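Local coordinates for protein putative surface-anchored fimbrial subunit (Corynebacterium diphtheriae, PDB 3HR6) that serves as the major shaft pilin SpaA, a chain of tandem Ig-like modules that probably polymerises into cell-surface pili, at residues A[5-10]-A[119-124]; A[39-44]-A[97-102]. All coordinates share one frame; numbering follows the deposited sequence.

Contact 1. Residues A[5-10]-A[119-124]; sequences TSIAVH and VAAPQT
The hydroxyl OG1 of T5 touches the backbone of P122, 3.6 Å from its CA, and is tied to the main chain by a hydrogen bond to the carbonyl O of Q133. The bond reaches strand 131-143, which lies between strands 5-13 and 117-124 in a mixed sheet of the N-terminal pilin domain: 5-13 runs parallel to it, 117-124 antiparallel. The segments thus meet as next-but-one neighbours, strands 5-9 and 119-121 approaching to 7.8 Å with their directions 149° apart. Their backbones pair with other strands, S6 bonding to Q133 and V135 and A8 to V135, and side chains make the contact.

T5, I7, V119 and A121 turn toward one another. A β-branched threonine suits its place because one branch can serve the neighbouring carbonyl while the other faces a methyl. OG1 lies anti to the backbone N (chi1 -158°), which leaves CG2 in the crowded position between N and the carbonyl carbon. CG2 then comes 3.3 Å from CB of A121, tight for two carbons, though T5 has two conformers and the strain is doubtful. A121, small enough to lie this close, also receives CG1 of I7 at 4.2 Å from its CB. The same I7 CG1 stands 4.2 Å from CG1 of V119, the two side chains sliding past each other in opposite directions. These branched aliphatics suit a buried surface that Y99 and V137 continue.

Beyond A121 the chain turns through a cis peptide into P122, a residue for which that geometry is comparatively accessible, and the strand is interrupted. Q123 folds back across the break: its NE2 donates to the O of A120 at 2.8 Å, in the carbonyl plane and on a lone pair.

Contact 2. Residues A[39-44]-A[97-102]; sequences FTLYRV and ALYLVV
Two neighbouring antiparallel strands of the mixed sheet pair here, 39-44 against 97-102, in the N-terminal module of a pilin built of tandem Ig-like modules. T40 with V102 and Y42 with L100 are hydrogen-bonded pairs, L41 with V101 and R43 with Y99 non-hydrogen-bonded ones. The L100 N to Y42 O bond measures 2.7 Å, and V44 N adds one to L98 O.

L41, R43, Y99 and V101 share one face. R43 lies alongside Y99, pointing the same way, its guanidinium plane turned 75° from the ring. The chain bends at chi3 (-48°), turning NE toward the tyrosine hydroxyl. NH2 donates to Y99 OH at 3.1 Å, with OH in the guanidinium plane, and NE adds a weak bond. Since Y99 OH also bonds to T95 O, this phenol joins strand pair and loop, a task suited to a long aromatic with a polar tip. L41 CD1 fits against V101 CG2 at 3.6 Å and Y99 CB at 3.8 Å, making the apolar part of that face.

On the other face, V102, β-branched and at home in a strand, offers CG2 to the Y42 ring, 3.6 Å from its CE2. Where the pair ends, a water accepts from L98 N at 2.7 Å and lies 2.7 Å from V44 O, to which it can donate.

Overall arrangement
Contacts 1 and 2 lie with their centres 10 Å apart and meet over the face of contact 2 that carries Y99. Strands 97-103 and 117-124 are sheet neighbours, so the second segments of both contacts are probably joined by hydrogen bonds: Y99 N to V119 O at 2.8 Å and A97 N to A121 O at 2.9 Å. Over that face, I7 CD1 packs on Y99 CD2 at 3.7 Å, and V9 CG1 on F39 CZ at 3.7 Å. In sequence, 39-44 and 97-102 fall between 5-10 and 119-124, so the outer contact encloses the inner one. Both sit away from the calcium site of D153, D155, Q158, G160 and E165.

Contact 1. Residues A[5-10]-A[119-124]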
loop_
_atom_site.group_PDB
_atom_site.type_symbol
_atom_site.label_atom_id
_atom_site.label_comp_id
_atom_site.label_asym_id
_atom_site.label_seq_id
_atom_site.Cartn_x
_atom_site.Cartn_y
_atom_site.Cartn_z
ATOM N N THR A 5 -35.062 15.315 19.950
ATOM C CA THR A 5 -34.660 13.931 20.047
ATOM C C THR A 5 -33.185 13.825 19.661
ATOM O O THR A 5 -32.590 14.798 19.210
ATOM C CB THR A 5 -35.593 13.072 19.141
ATOM O OG1 THR A 5 -35.597 11.706 19.569
ATOM C CG2 THR A 5 -35.187 13.169 17.677
ATOM N N SER A 6 -32.602 12.652 19.866
ATOM C CA SER A 6 -31.238 12.405 19.397
ATOM C C SER A 6 -31.092 10.952 18.981
ATOM O O SER A 6 -31.837 10.093 19.449
ATOM C CB SER A 6 -30.184 12.772 20.444
ATOM O OG SER A 6 -30.222 11.907 21.560
ATOM N N ILE A 7 -30.169 10.722 18.052
ATOM C CA ILE A 7 -29.763 9.381 17.634
ATOM C C ILE A 7 -28.287 9.210 17.933
ATOM O O ILE A 7 -27.443 9.937 17.408
ATOM C CB ILE A 7 -30.094 9.104 16.156
ATOM C CG1 ILE A 7 -31.607 9.180 15.935
ATOM C CG2 ILE A 7 -29.594 7.706 15.750
ATOM C CD1 ILE A 7 -32.000 9.488 14.522
ATOM N N ALA A 8 -27.985 8.225 18.780
ATOM C CA ALA A 8 -26.626 7.850 19.117
ATOM C C ALA A 8 -26.291 6.603 18.307
ATOM O O ALA A 8 -26.889 5.523 18.542
ATOM C CB ALA A 8 -26.547 7.563 20.596
ATOM N N VAL A 9 -25.369 6.743 17.358
ATOM C CA VAL A 9 -24.928 5.621 16.539
ATOM C C VAL A 9 -23.672 5.010 17.155
ATOM O O VAL A 9 -22.638 5.656 17.239
ATOM C CB VAL A 9 -24.608 6.035 15.077
ATOM C CG1 VAL A 9 -24.258 4.815 14.261
ATOM C CG2 VAL A 9 -25.771 6.786 14.440
ATOM N N HIS A 10 -23.769 3.726 17.493
ATOM C CA HIS A 10 -22.636 2.938 17.956
ATOM C C HIS A 10 -22.208 1.945 16.877
ATOM O O HIS A 10 -22.950 1.034 16.522
ATOM C CB HIS A 10 -23.034 2.182 19.224
ATOM C CG HIS A 10 -23.595 3.044 20.306
ATOM N ND1 HIS A 10 -22.803 3.820 21.126
ATOM C CD2 HIS A 10 -24.871 3.278 20.687
ATOM C CE1 HIS A 10 -23.569 4.465 21.986
ATOM N NE2 HIS A 10 -24.828 4.157 21.740
ATOM N N VAL A 119 -34.264 4.749 11.299
ATOM C CA VAL A 119 -34.419 4.967 12.746
ATOM C C VAL A 119 -35.483 6.033 12.953
ATOM O O VAL A 119 -35.330 7.151 12.488
ATOM C CB VAL A 119 -33.131 5.503 13.420
ATOM C CG1 VAL A 119 -33.275 5.490 14.904
ATOM C CG2 VAL A 119 -31.897 4.674 13.012
ATOM N N ALA A 120 -36.526 5.682 13.674
ATOM C CA ALA A 120 -37.526 6.651 14.102
ATOM C C ALA A 120 -37.025 7.388 15.355
ATOM O O ALA A 120 -36.381 6.796 16.224
ATOM C CB ALA A 120 -38.862 5.954 14.383
ATOM N N ALA A 121 -37.337 8.678 15.461
ATOM C CA ALA A 121 -37.063 9.408 16.691
ATOM C C ALA A 121 -38.179 10.409 16.892
ATOM O O ALA A 121 -38.527 11.130 15.963
ATOM C CB ALA A 121 -35.683 10.083 16.647
ATOM N N PRO A 122 -38.792 10.421 18.085
ATOM C CA PRO A 122 -38.506 9.577 19.232
ATOM C C PRO A 122 -39.049 8.159 19.035
ATOM O O PRO A 122 -39.694 7.880 18.030
ATOM C CB PRO A 122 -39.238 10.302 20.366
ATOM C CG PRO A 122 -40.366 10.958 19.715
ATOM C CD PRO A 122 -39.916 11.340 18.352
ATOM N N GLN A 123 -38.787 7.278 19.996
ATOM C CA GLN A 123 -39.390 5.958 20.015
ATOM C C GLN A 123 -40.102 5.806 21.344
ATOM O O GLN A 123 -39.977 6.661 22.212
ATOM C CB GLN A 123 -38.312 4.890 19.823
ATOM C CG GLN A 123 -37.691 4.999 18.452
ATOM C CD GLN A 123 -36.623 3.978 18.215
ATOM O OE1 GLN A 123 -36.503 3.012 18.964
ATOM N NE2 GLN A 123 -35.819 4.195 17.186
ATOM N N THR A 124 -40.867 4.734 21.500
ATOM C CA THR A 124 -41.412 4.368 22.798
ATOM C C THR A 124 -40.380 3.606 23.587
ATOM O O THR A 124 -39.676 2.758 23.026
ATOM C CB THR A 124 -42.704 3.528 22.646
ATOM O OG1 THR A 124 -43.677 4.298 21.943
ATOM C CG2 THR A 124 -43.267 3.118 24.000
#

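Contact 2. Residues A[39-44]-A[97-102]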
loop_
_atom_site.group_PDB
_atom_site.type_symbol
_atom_site.label_atom_id
_atom_site.label_comp_id
_atom_site.label_asym_id
_atom_site.label_seq_id
_atom_site.Cartn_x
_atom_site.Cartn_y
_atom_site.Cartn_z
ATOM N N PHE A 39 -20.561 8.289 9.680
ATOM C CA PHE A 39 -21.949 8.142 9.394
ATOM C C PHE A 39 -22.545 9.445 8.956
ATOM O O PHE A 39 -22.225 10.488 9.506
ATOM C CB PHE A 39 -22.694 7.684 10.638
ATOM C CG PHE A 39 -22.348 6.300 11.056
ATOM C CD1 PHE A 39 -23.081 5.205 10.596
ATOM C CD2 PHE A 39 -21.309 6.087 11.930
ATOM C CE1 PHE A 39 -22.742 3.917 10.978
ATOM C CE2 PHE A 39 -20.973 4.829 12.319
ATOM C CZ PHE A 39 -21.696 3.725 11.845
ATOM N N THR A 40 -23.441 9.360 7.985
ATOM C CA THR A 40 -24.288 10.475 7.639
ATOM C C THR A 40 -25.731 10.168 8.087
ATOM O O THR A 40 -26.271 9.073 7.842
ATOM C CB THR A 40 -24.203 10.778 6.139
ATOM O OG1 THR A 40 -22.843 11.073 5.806
ATOM C CG2 THR A 40 -25.080 11.963 5.761
ATOM N N LEU A 41 -26.327 11.148 8.763
ATOM C CA LEU A 41 -27.731 11.132 9.111
ATOM C C LEU A 41 -28.533 11.899 8.058
ATOM O O LEU A 41 -28.208 13.031 7.731
ATOM C CB LEU A 41 -27.943 11.737 10.502
ATOM C CG LEU A 41 -29.356 11.583 11.078
ATOM C CD1 LEU A 41 -29.659 10.119 11.483
ATOM C CD2 LEU A 41 -29.557 12.539 12.257
ATOM N N TYR A 42 -29.558 11.251 7.512
ATOM C CA TYR A 42 -30.545 11.863 6.624
ATOM C C TYR A 42 -31.925 11.814 7.247
ATOM O O TYR A 42 -32.279 10.823 7.918
ATOM C CB TYR A 42 -30.644 11.079 5.315
ATOM C CG TYR A 42 -29.381 11.083 4.480
ATOM C CD1 TYR A 42 -29.175 12.092 3.542
ATOM C CD2 TYR A 42 -28.423 10.088 4.602
ATOM C CE1 TYR A 42 -28.055 12.123 2.768
ATOM C CE2 TYR A 42 -27.292 10.092 3.818
ATOM C CZ TYR A 42 -27.107 11.141 2.904
ATOM O OH TYR A 42 -26.006 11.202 2.106
ATOM N N ARG A 43 -32.725 12.842 6.980
ATOM C CA ARG A 43 -34.157 12.827 7.315
ATOM C C ARG A 43 -34.949 12.248 6.140
ATOM O O ARG A 43 -34.673 12.582 4.991
ATOM C CB ARG A 43 -34.665 14.230 7.628
ATOM C CG ARG A 43 -36.173 14.276 7.963
ATOM C CD ARG A 43 -36.589 15.581 8.627
ATOM N NE ARG A 43 -35.676 15.919 9.720
ATOM C CZ ARG A 43 -34.773 16.908 9.717
ATOM N NH1 ARG A 43 -34.635 17.730 8.673
ATOM N NH2 ARG A 43 -33.992 17.075 10.787
ATOM N N VAL A 44 -35.884 11.347 6.422
ATOM C CA VAL A 44 -36.758 10.819 5.374
ATOM C C VAL A 44 -37.855 11.835 5.095
ATOM O O VAL A 44 -38.675 12.148 5.963
ATOM C CB VAL A 44 -37.338 9.456 5.728
ATOM C CG1 VAL A 44 -38.221 8.930 4.602
ATOM C CG2 VAL A 44 -36.208 8.481 5.993
ATOM N N ALA A 97 -38.809 12.787 13.557
ATOM C CA ALA A 97 -38.906 12.389 12.146
ATOM C C ALA A 97 -38.494 10.926 11.978
ATOM O O ALA A 97 -38.077 10.301 12.943
ATOM C CB ALA A 97 -38.008 13.267 11.292
ATOM N N LEU A 98 -38.651 10.388 10.765
ATOM C CA LEU A 98 -38.009 9.131 10.365
ATOM C C LEU A 98 -36.640 9.475 9.803
ATOM O O LEU A 98 -36.516 10.366 8.949
ATOM C CB LEU A 98 -38.836 8.377 9.305
ATOM C CG LEU A 98 -38.349 6.972 8.882
ATOM C CD1 LEU A 98 -38.361 6.009 10.052
ATOM C CD2 LEU A 98 -39.199 6.406 7.722
ATOM N N TYR A 99 -35.602 8.799 10.298
ATOM C CA TYR A 99 -34.248 9.059 9.837
ATOM C C TYR A 99 -33.624 7.874 9.131
ATOM O O TYR A 99 -34.036 6.734 9.293
ATOM C CB TYR A 99 -33.350 9.515 10.992
ATOM C CG TYR A 99 -33.718 10.903 11.486
ATOM C CD1 TYR A 99 -33.153 12.034 10.917
ATOM C CD2 TYR A 99 -34.647 11.081 12.522
ATOM C CE1 TYR A 99 -33.490 13.304 11.352
ATOM C CE2 TYR A 99 -34.985 12.366 12.970
ATOM C CZ TYR A 99 -34.395 13.464 12.387
ATOM O OH TYR A 99 -34.721 14.756 12.785
ATOM N N LEU A 100 -32.624 8.164 8.325
ATOM C CA LEU A 100 -31.852 7.138 7.659
ATOM C C LEU A 100 -30.385 7.368 8.007
ATOM O O LEU A 100 -29.857 8.476 7.847
ATOM C CB LEU A 100 -32.103 7.173 6.141
ATOM C CG LEU A 100 -31.288 6.159 5.343
ATOM C CD1 LEU A 100 -31.965 4.813 5.359
ATOM C CD2 LEU A 100 -31.071 6.676 3.890
ATOM N N VAL A 101 -29.752 6.328 8.560
ATOM C CA VAL A 101 -28.362 6.387 8.968
ATOM C C VAL A 101 -27.531 5.650 7.925
ATOM O O VAL A 101 -27.769 4.465 7.657
ATOM C CB VAL A 101 -28.150 5.742 10.379
ATOM C CG1 VAL A 101 -26.666 5.572 10.697
ATOM C CG2 VAL A 101 -28.863 6.566 11.459
ATOM N N VAL A 102 -26.559 6.338 7.354
ATOM C CA VAL A 102 -25.724 5.759 6.296
ATOM C C VAL A 102 -24.276 5.736 6.757
ATOM O O VAL A 102 -23.656 6.774 6.904
ATOM C CB VAL A 102 -25.836 6.536 4.961
ATOM C CG1 VAL A 102 -24.895 5.939 3.895
ATOM C CG2 VAL A 102 -27.269 6.518 4.455
HETATM O O HOH W 1 -39.240 11.926 8.613
#